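PDB 3KTN: carbohydrate kinase, pfkB family from Enterococcus faecalis, which probably phosphorylates the sugar acid 2-keto-3-deoxygluconate, as a putative kinase of the ribokinase-like pfkB family. Local coordinates for the interface of chains A and B and the interface of chains A and C. Numbering follows the deposited sequence. Chains: chain A/B/C, Carbohydrate kinase, pfkB family.

Contact 1: the interface of chains A and B. Residues chain A 13, 15, 29, 31, 62, 91, 106; chain B 13, 15, 29, 31, 62, 91, 106.
Two copies of the kinase meet here across a two-fold axis, strand against strand, so every contact has a twin with the chains exchanged. The patch probably helps two copies to pair in the deposited assembly, whose role in solution the structure alone does not show. The tight part lies at the axis. A:Phe15 and B:Phe15, each with CG anti to its own carbonyl carbon (chi1 -65°), reach tip to tip and overlap by their rims, planes 8° apart and centroids 4.4 Å apart. A flat, apolar ring suits this place because it can lie against its own symmetry copy. In-plane at the edge of the A:Phe15 ring comes B:Phe91, CZ to CZ at 3.7 Å. The B:Phe91 ring is itself sandwiched: B:Phe15 of its own chain lies over one face and A:Leu62 CD1 over the other. A:Met31, present as selenomethionine, brings SE, which stands where methionine has sulphur, to B:Phe91 CE1 at 3.7 Å. A:Leu29 crosses B:Phe15 obliquely and sets CD1 against ring atom CE1, also 3.7 Å away. On the backbone side, strands 28-34 of both chains pair antiparallel, and A:Leu29 N donates to B:Leu29 O at 3.0 Å, the donor standing 30° out of the carbonyl plane.

A:Leu13 and A:Gln106 give up less surface to the partner than the phenylalanines do, which suggests a peripheral position. Glutamine fits such a border: its stem, bent at chi2, packs on its own A:Phe91 while the flat amide lies against leucine methyls of the partner. The carboxamide oxygen A:Gln106 OE1 comes 3.5 Å from B:Leu62 CD2.

Contact 2: the interface of chains A and C. Residues chain A 96-99; chain C 271, 305, 308-309, 312, 328.
A short loop of chain A, residues 96-99, meets chain C beside helices 296-310 and 322-330, in an interface that is not an exact two-fold.

The polar contacts centre on A:Arg99 and C:Thr312. The arginine starts extended, with CG anti to the backbone N, then bends at chi3 (66°) so that one side of its guanidinium faces the threonine. NH2 donates to the backbone carbonyl O of C:Thr312 at 2.9 Å, and NE donates to the hydroxyl OG1 at 3.1 Å. Both acceptors lie close to the guanidinium plane, so this side-on, two-nitrogen grip restrains rotation of the group; a weak third bond links NE to the same carbonyl. Arginine suits the place because its flat donor array can address two oxygens of one residue. Threonine supplies both, and its OG1, between the backbone N and the carbonyl carbon (chi1 75°), in turn donates to C:Leu309 O at 2.7 Å, along a lone pair in the carbonyl plane. That second-shell bond probably turns the hydroxyl hydrogen towards C:Leu309, so that the oxygen can accept from the arginine.

The apolar contacts centre on A:Ile98, which has the most surface hidden among the residues here. CG1 takes the crowded position between the backbone N and the carbonyl carbon (chi1 62°), sending CD1 towards the helices. CD1 meets C:Val308 CG1 at 3.3 Å, tighter than usual packing, and C:Val328 CG1 at 3.9 Å, while C:Leu309 CD2 packs at CG1. Branched aliphatic residues suit this apolar patch by offering methyls on several sides. Beside it, A:Gly97 makes a positive-phi turn that glycine tolerates easily, and its lack of CB lets C:Leu271 CD1 approach CA to 3.6 Å.

Together the packed isoleucine and the gripped threonine secure the loop to chain C, and probably help to hold the deposited six-chain assembly together.

Contact 1: the interface of chains A and B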
loop_
_atom_site.group_PDB
_atom_site.type_symbol
_atom_site.label_atom_id
_atom_site.label_comp_id
_atom_site.label_asym_id
_atom_site.label_seq_id
_atom_site.Cartn_x
_atom_site.Cartn_y
_atom_site.Cartn_z
ATOM N N LEU A 13 9.444 -0.970 19.550
ATOM C CA LEU A 13 8.690 -0.765 18.324
ATOM C C LEU A 13 9.712 -0.424 17.251
ATOM O O LEU A 13 10.570 0.421 17.475
ATOM C CB LEU A 13 7.746 0.432 18.452
ATOM C CG LEU A 13 6.355 0.361 19.075
ATOM C CD1 LEU A 13 6.316 -0.617 20.208
ATOM C CD2 LEU A 13 5.963 1.761 19.538
ATOM N N PHE A 15 10.044 0.934 13.338
ATOM C CA PHE A 15 9.311 1.554 12.244
ATOM C C PHE A 15 10.203 1.504 11.009
ATOM O O PHE A 15 11.337 1.963 11.039
ATOM C CB PHE A 15 8.975 3.006 12.585
ATOM C CG PHE A 15 8.032 3.153 13.742
ATOM C CD1 PHE A 15 6.695 2.786 13.617
ATOM C CD2 PHE A 15 8.478 3.662 14.956
ATOM C CE1 PHE A 15 5.810 2.929 14.687
ATOM C CE2 PHE A 15 7.601 3.810 16.032
ATOM C CZ PHE A 15 6.263 3.441 15.894
ATOM N N LEU A 29 4.905 3.433 6.607
ATOM C CA LEU A 29 5.750 2.633 7.488
ATOM C C LEU A 29 5.090 1.308 7.808
ATOM O O LEU A 29 3.877 1.156 7.676
ATOM C CB LEU A 29 5.984 3.343 8.828
ATOM C CG LEU A 29 6.668 4.708 8.954
ATOM C CD1 LEU A 29 6.402 5.231 10.361
ATOM C CD2 LEU A 29 8.175 4.601 8.693
HETATM N N MSE A 31 5.250 -1.219 11.096
HETATM C CA MSE A 31 5.749 -1.254 12.465
HETATM C C MSE A 31 5.763 -2.690 12.965
HETATM O O MSE A 31 4.902 -3.485 12.608
HETATM C CB MSE A 31 4.848 -0.425 13.385
HETATM C CG MSE A 31 5.188 -0.564 14.869
HETATM SE SE MSE A 31 3.834 0.219 16.050
HETATM C CE MSE A 31 2.703 -1.330 16.286
ATOM N N LEU A 62 -1.568 -0.009 22.720
ATOM C CA LEU A 62 -0.280 -0.298 22.106
ATOM C C LEU A 62 0.356 -1.479 22.838
ATOM O O LEU A 62 0.919 -2.389 22.214
ATOM C CB LEU A 62 0.631 0.927 22.182
ATOM C CG LEU A 62 1.956 0.817 21.426
ATOM C CD1 LEU A 62 1.693 0.688 19.928
ATOM C CD2 LEU A 62 2.797 2.062 21.710
ATOM N N PHE A 91 13.594 3.854 14.368
ATOM C CA PHE A 91 13.266 3.874 12.957
ATOM C C PHE A 91 14.422 3.198 12.245
ATOM O O PHE A 91 15.579 3.345 12.653
ATOM C CB PHE A 91 13.123 5.311 12.469
ATOM C CG PHE A 91 11.890 5.994 12.977
ATOM C CD1 PHE A 91 10.743 6.076 12.184
ATOM C CD2 PHE A 91 11.848 6.503 14.273
ATOM C CE1 PHE A 91 9.573 6.650 12.675
ATOM C CE2 PHE A 91 10.677 7.077 14.771
ATOM C CZ PHE A 91 9.538 7.148 13.968
ATOM N N GLN A 106 14.518 6.352 19.575
ATOM C CA GLN A 106 13.668 7.333 20.242
ATOM C C GLN A 106 13.883 7.039 21.730
ATOM O O GLN A 106 14.736 6.220 22.063
ATOM C CB GLN A 106 12.208 7.127 19.854
ATOM C CG GLN A 106 11.845 7.717 18.501
ATOM C CD GLN A 106 11.379 9.159 18.599
ATOM O OE1 GLN A 106 12.191 10.088 18.686
ATOM N NE2 GLN A 106 10.052 9.354 18.595
ATOM N N LEU B 13 4.839 13.307 16.488
ATOM C CA LEU B 13 4.688 12.320 15.431
ATOM C C LEU B 13 3.323 11.683 15.639
ATOM O O LEU B 13 2.996 11.296 16.754
ATOM C CB LEU B 13 5.734 11.210 15.560
ATOM C CG LEU B 13 7.155 11.307 15.011
ATOM C CD1 LEU B 13 7.680 12.706 15.107
ATOM C CD2 LEU B 13 8.036 10.330 15.783
ATOM N N PHE B 15 0.929 8.543 14.346
ATOM C CA PHE B 15 0.932 7.292 13.600
ATOM C C PHE B 15 -0.519 6.860 13.425
ATOM O O PHE B 15 -1.257 6.742 14.394
ATOM C CB PHE B 15 1.707 6.220 14.366
ATOM C CG PHE B 15 3.168 6.520 14.517
ATOM C CD1 PHE B 15 4.020 6.468 13.417
ATOM C CD2 PHE B 15 3.696 6.852 15.760
ATOM C CE1 PHE B 15 5.382 6.737 13.553
ATOM C CE2 PHE B 15 5.057 7.123 15.906
ATOM C CZ PHE B 15 5.901 7.065 14.797
ATOM N N LEU B 29 1.145 1.793 8.659
ATOM C CA LEU B 29 0.886 3.099 9.256
ATOM C C LEU B 29 1.301 4.211 8.316
ATOM O O LEU B 29 2.099 4.006 7.405
ATOM C CB LEU B 29 1.694 3.289 10.546
ATOM C CG LEU B 29 1.548 2.388 11.777
ATOM C CD1 LEU B 29 2.736 2.661 12.694
ATOM C CD2 LEU B 29 0.228 2.656 12.509
HETATM N N MSE B 31 2.688 8.074 8.931
HETATM C CA MSE B 31 3.156 8.945 10.002
HETATM C C MSE B 31 3.150 10.388 9.524
HETATM O O MSE B 31 3.407 10.662 8.358
HETATM C CB MSE B 31 4.583 8.571 10.411
HETATM C CG MSE B 31 5.221 9.554 11.393
HETATM SE SE MSE B 31 7.142 9.261 11.644
HETATM C CE MSE B 31 7.811 10.411 10.242
ATOM N N LEU B 62 15.313 11.880 11.960
ATOM C CA LEU B 62 13.899 12.061 12.256
ATOM C C LEU B 62 13.623 13.553 12.434
ATOM O O LEU B 62 12.617 14.080 11.940
ATOM C CB LEU B 62 13.521 11.295 13.524
ATOM C CG LEU B 62 12.028 11.261 13.858
ATOM C CD1 LEU B 62 11.267 10.506 12.773
ATOM C CD2 LEU B 62 11.837 10.577 15.212
ATOM N N PHE B 91 -0.484 7.469 18.710
ATOM C CA PHE B 91 -1.111 6.625 17.713
ATOM C C PHE B 91 -2.568 7.040 17.663
ATOM O O PHE B 91 -3.155 7.386 18.694
ATOM C CB PHE B 91 -1.000 5.159 18.118
ATOM C CG PHE B 91 0.390 4.612 18.007
ATOM C CD1 PHE B 91 0.779 3.875 16.886
ATOM C CD2 PHE B 91 1.336 4.884 18.993
ATOM C CE1 PHE B 91 2.088 3.421 16.746
ATOM C CE2 PHE B 91 2.651 4.434 18.857
ATOM C CZ PHE B 91 3.025 3.702 17.729
ATOM N N GLN B 106 2.591 8.425 23.593
ATOM C CA GLN B 106 3.855 7.801 23.971
ATOM C C GLN B 106 4.556 8.886 24.794
ATOM O O GLN B 106 3.946 9.915 25.074
ATOM C CB GLN B 106 4.670 7.451 22.731
ATOM C CG GLN B 106 4.227 6.165 22.052
ATOM C CD GLN B 106 4.946 4.941 22.592
ATOM O OE1 GLN B 106 4.587 4.403 23.646
ATOM N NE2 GLN B 106 5.986 4.498 21.869
#

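Contact 2: the interface of chains A and C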
loop_
_atom_site.group_PDB
_atom_site.type_symbol
_atom_site.label_atom_id
_atom_site.label_comp_id
_atom_site.label_asym_id
_atom_site.label_seq_id
_atom_site.Cartn_x
_atom_site.Cartn_y
_atom_site.Cartn_z
ATOM N N TYR A 96 21.248 0.163 0.873
ATOM C CA TYR A 96 21.418 -0.621 -0.341
ATOM C C TYR A 96 22.834 -0.350 -0.832
ATOM O O TYR A 96 23.281 0.796 -0.830
ATOM C CB TYR A 96 20.419 -0.144 -1.394
ATOM C CG TYR A 96 20.399 -0.963 -2.660
ATOM C CD1 TYR A 96 19.472 -1.988 -2.833
ATOM C CD2 TYR A 96 21.295 -0.702 -3.696
ATOM C CE1 TYR A 96 19.431 -2.732 -4.013
ATOM C CE2 TYR A 96 21.266 -1.438 -4.877
ATOM C CZ TYR A 96 20.328 -2.449 -5.028
ATOM O OH TYR A 96 20.273 -3.170 -6.197
ATOM N N GLY A 97 23.535 -1.391 -1.257
ATOM C CA GLY A 97 24.889 -1.194 -1.739
ATOM C C GLY A 97 25.744 -0.462 -0.723
ATOM O O GLY A 97 25.773 -0.837 0.447
ATOM N N ILE A 98 26.430 0.594 -1.143
ATOM C CA ILE A 98 27.279 1.320 -0.202
ATOM C C ILE A 98 26.506 2.290 0.696
ATOM O O ILE A 98 27.083 2.897 1.598
ATOM C CB ILE A 98 28.403 2.095 -0.931
ATOM C CG1 ILE A 98 27.800 3.142 -1.867
ATOM C CG2 ILE A 98 29.284 1.116 -1.704
ATOM C CD1 ILE A 98 28.809 4.169 -2.343
ATOM N N ARG A 99 25.208 2.448 0.456
ATOM C CA ARG A 99 24.420 3.335 1.309
ATOM C C ARG A 99 24.053 2.527 2.547
ATOM O O ARG A 99 23.300 1.558 2.468
ATOM C CB ARG A 99 23.155 3.809 0.597
ATOM C CG ARG A 99 22.270 4.719 1.443
ATOM C CD ARG A 99 21.267 5.481 0.558
ATOM N NE ARG A 99 20.281 4.603 -0.075
ATOM C CZ ARG A 99 19.136 4.235 0.497
ATOM N NH1 ARG A 99 18.837 4.668 1.717
ATOM N NH2 ARG A 99 18.280 3.452 -0.156
ATOM N N LEU C 271 26.442 -0.181 -7.898
ATOM C CA LEU C 271 25.270 -1.046 -7.761
ATOM C C LEU C 271 24.056 -0.192 -8.121
ATOM O O LEU C 271 23.741 0.800 -7.458
ATOM C CB LEU C 271 25.176 -1.607 -6.338
ATOM C CG LEU C 271 26.309 -2.593 -6.009
ATOM C CD1 LEU C 271 26.205 -3.061 -4.563
ATOM C CD2 LEU C 271 26.238 -3.791 -6.958
ATOM N N VAL C 305 31.681 9.442 -5.256
ATOM C CA VAL C 305 31.034 8.657 -4.213
ATOM C C VAL C 305 29.561 9.079 -4.124
ATOM O O VAL C 305 28.672 8.244 -3.974
ATOM C CB VAL C 305 31.717 8.871 -2.844
ATOM C CG1 VAL C 305 30.902 8.209 -1.734
ATOM C CG2 VAL C 305 33.121 8.283 -2.878
ATOM N N VAL C 308 27.676 7.430 -6.863
ATOM C CA VAL C 308 27.429 6.011 -6.611
ATOM C C VAL C 308 26.260 5.876 -5.634
ATOM O O VAL C 308 25.402 5.004 -5.794
ATOM C CB VAL C 308 28.675 5.321 -6.001
ATOM C CG1 VAL C 308 28.355 3.863 -5.636
ATOM C CG2 VAL C 308 29.830 5.366 -6.998
ATOM N N LEU C 309 26.240 6.747 -4.625
ATOM C CA LEU C 309 25.181 6.747 -3.620
ATOM C C LEU C 309 23.813 7.017 -4.236
ATOM O O LEU C 309 22.827 6.410 -3.839
ATOM C CB LEU C 309 25.462 7.802 -2.547
ATOM C CG LEU C 309 26.527 7.467 -1.501
ATOM C CD1 LEU C 309 26.858 8.717 -0.707
ATOM C CD2 LEU C 309 26.020 6.359 -0.577
ATOM N N THR C 312 21.827 4.128 -5.386
ATOM C CA THR C 312 21.245 3.258 -4.371
ATOM C C THR C 312 19.992 3.885 -3.761
ATOM O O THR C 312 19.340 3.284 -2.896
ATOM C CB THR C 312 22.210 3.022 -3.221
ATOM O OG1 THR C 312 22.257 4.205 -2.415
ATOM C CG2 THR C 312 23.609 2.704 -3.746
ATOM N N VAL C 328 31.106 7.208 4.041
ATOM C CA VAL C 328 31.359 6.135 3.087
ATOM C C VAL C 328 32.851 6.113 2.736
ATOM O O VAL C 328 33.459 5.049 2.645
ATOM C CB VAL C 328 30.522 6.320 1.802
ATOM C CG1 VAL C 328 30.908 5.275 0.770
ATOM C CG2 VAL C 328 29.044 6.207 2.135
#

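Contact 1 and contact 2 have C-alpha centres about 27 Å apart, and chain A takes part in both. The two contacts share no residue of chain A, but are close in its sequence: strand 88-93, which supplies A:Phe91 to contact 1, runs into the loop 96-99 of contact 2, and strand 101-105 leads back to A:Gln106 of contact 1. One hairpin-like segment thus touches two neighbours at different points. Contact 1 is a symmetric strand-to-strand pairing, whereas contact 2 sets a loop against helices, so the two could join copies in different ways within the deposited hexamer; the structure alone does not show whether that hexamer forms in solution.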